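Local coordinates for rRNA adenine N-6-methyltransferase (Saccharopolyspora erythraea, PDB 6NVM), which dimethylates N6 of a single adenine in 23S rRNA using S-adenosyl-L-methionine, lowering the ribosome's affinity for macrolide-lincosamide-streptogramin B antibiotics, at residues V74-P79 / R93-Y98. Numbering follows the deposited sequence.
Sequences VLEAGP and RQVTSY
With CG anti to the carbonyl carbon in both Leu-75 (chi1 -86°) and Tyr-98 (chi1 -74°), the two side chains meet on one face of the sheet. The Tyr-98 ring turns its edge to Leu-75, with CE1 4.3 Å from Leu-75 CG, while Glu-76 O lies in the ring plane 3.6 Å from CD1. Across the other face, extended Glu-76 has Thr-85 OG1, on helix 83-89, as the main hydrogen-bond partner of its OE1; a bond from Ser-97 OG is doubtful, holding in one of two positions of Ser-97. On the same face Val-95 CG1 lies 4.2 Å from Glu-76 CB, and Val-74 packs against Val-95. Parallel pairing runs through Val-74 N to Gln-94 O, Thr-96 N to Val-74 O, Glu-76 N to Thr-96 O and Tyr-98 N to Glu-76 O. One water links Val-74 O to Thr-96 OG1; past the last direct bond another accepts from Gly-78 N and donates to Tyr-98 O. Gly-78, at positive phi (57°), begins the turn of a Rossmann-like beta-alpha-beta unit and is predicted to bind S-adenosyl-L-methionine. Helix 83-89 makes the crossover, covering Glu-76 and Val-95, while strands 135-140 and 118-121 flank the pair within the sheet.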
loop_
_atom_site.group_PDB
_atom_site.type_symbol
_atom_site.label_atom_id
_atom_site.label_comp_id
_atom_site.label_asym_id
_atom_site.label_seq_id
_atom_site.Cartn_x
_atom_site.Cartn_y
_atom_site.Cartn_z
ATOM N N VAL A 74 -3.478 7.375 14.696
ATOM C CA VAL A 74 -2.599 7.368 13.534
ATOM C C VAL A 74 -1.182 7.055 13.989
ATOM O O VAL A 74 -0.724 7.568 15.016
ATOM C CB VAL A 74 -2.633 8.725 12.795
ATOM C CG1 VAL A 74 -1.626 8.745 11.636
ATOM C CG2 VAL A 74 -4.035 9.021 12.297
ATOM N N LEU A 75 -0.490 6.216 13.223
ATOM C CA LEU A 75 0.953 6.058 13.343
ATOM C C LEU A 75 1.616 6.725 12.145
ATOM O O LEU A 75 1.152 6.575 11.009
ATOM C CB LEU A 75 1.355 4.580 13.418
ATOM C CG LEU A 75 1.339 3.951 14.812
ATOM C CD1 LEU A 75 -0.049 3.989 15.419
ATOM C CD2 LEU A 75 1.860 2.515 14.751
ATOM N N GLU A 76 2.691 7.476 12.400
ATOM C CA GLU A 76 3.390 8.200 11.347
ATOM C C GLU A 76 4.866 7.836 11.336
ATOM O O GLU A 76 5.500 7.724 12.389
ATOM C CB GLU A 76 3.246 9.728 11.503
ATOM C CG GLU A 76 3.924 10.504 10.376
ATOM C CD GLU A 76 3.935 12.006 10.596
ATOM O OE1 GLU A 76 3.838 12.444 11.762
ATOM O OE2 GLU A 76 4.038 12.748 9.595
ATOM N N ALA A 77 5.411 7.676 10.133
ATOM C CA ALA A 77 6.833 7.452 9.929
ATOM C C ALA A 77 7.364 8.502 8.964
ATOM O O ALA A 77 6.628 9.013 8.112
ATOM C CB ALA A 77 7.108 6.037 9.384
ATOM N N GLY A 78 8.651 8.818 9.097
ATOM C CA GLY A 78 9.256 9.898 8.344
ATOM C C GLY A 78 8.556 11.230 8.560
ATOM O O GLY A 78 8.145 11.904 7.608
ATOM N N PRO A 79 8.410 11.641 9.825
ATOM C CA PRO A 79 7.672 12.885 10.106
ATOM C C PRO A 79 8.372 14.148 9.639
ATOM O O PRO A 79 7.690 15.158 9.407
ATOM C CB PRO A 79 7.523 12.869 11.633
ATOM C CG PRO A 79 8.651 12.016 12.123
ATOM C CD PRO A 79 8.844 10.963 11.062
ATOM N N ARG A 93 -7.692 10.882 16.461
ATOM C CA ARG A 93 -7.701 10.827 17.920
ATOM C C ARG A 93 -6.350 11.242 18.485
ATOM O O ARG A 93 -6.277 11.979 19.476
ATOM C CB ARG A 93 -8.058 9.417 18.390
ATOM C CG ARG A 93 -8.384 9.327 19.879
ATOM C CD ARG A 93 -8.671 7.892 20.296
ATOM N NE ARG A 93 -7.450 7.102 20.433
ATOM C CZ ARG A 93 -7.399 5.775 20.359
ATOM N NH1 ARG A 93 -8.497 5.071 20.130
ATOM N NH2 ARG A 93 -6.243 5.149 20.513
ATOM N N GLN A 94 -5.274 10.760 17.873
ATOM C CA GLN A 94 -3.912 11.005 18.324
ATOM C C GLN A 94 -2.970 10.551 17.221
ATOM O O GLN A 94 -3.346 9.766 16.342
ATOM C CB GLN A 94 -3.609 10.267 19.631
ATOM C CG GLN A 94 -3.772 8.765 19.526
ATOM C CD GLN A 94 -3.659 8.073 20.864
ATOM O OE1 GLN A 94 -4.638 7.536 21.383
ATOM N NE2 GLN A 94 -2.460 8.080 21.434
ATOM N N VAL A 95 -1.747 11.065 17.270
ATOM C CA VAL A 95 -0.705 10.694 16.325
ATOM C C VAL A 95 0.507 10.232 17.115
ATOM O O VAL A 95 0.958 10.921 18.039
ATOM C CB VAL A 95 -0.319 11.858 15.392
ATOM C CG1 VAL A 95 0.749 11.407 14.393
ATOM C CG2 VAL A 95 -1.544 12.404 14.677
ATOM N N THR A 96 1.026 9.067 16.754
ATOM C CA THR A 96 2.292 8.569 17.275
ATOM C C THR A 96 3.279 8.631 16.119
ATOM O O THR A 96 3.140 7.890 15.138
ATOM C CB THR A 96 2.144 7.154 17.825
ATOM O OG1 THR A 96 1.092 7.135 18.793
ATOM C CG2 THR A 96 3.435 6.697 18.479
ATOM N N SER A 97 4.287 9.485 16.257
ATOM C CA SER A 97 5.202 9.836 15.179
ATOM C C SER A 97 6.587 9.283 15.496
ATOM O O SER A 97 7.167 9.617 16.535
ATOM C CB SER A 97 5.250 11.356 15.010
ATOM O OG SER A 97 6.087 11.732 13.942
ATOM N N TYR A 98 7.119 8.457 14.598
ATOM C CA TYR A 98 8.392 7.789 14.810
ATOM C C TYR A 98 9.535 8.564 14.169
ATOM O O TYR A 98 9.500 8.869 12.973
ATOM C CB TYR A 98 8.340 6.365 14.249
ATOM C CG TYR A 98 7.530 5.454 15.133
ATOM C CD1 TYR A 98 6.139 5.487 15.107
ATOM C CD2 TYR A 98 8.149 4.588 16.023
ATOM C CE1 TYR A 98 5.394 4.675 15.932
ATOM C CE2 TYR A 98 7.407 3.768 16.856
ATOM C CZ TYR A 98 6.033 3.816 16.802
ATOM O OH TYR A 98 5.281 3.007 17.618
HETATM O O HOH W 1 -1.396 7.066 17.779
HETATM O O HOH W 2 10.284 7.336 10.858
#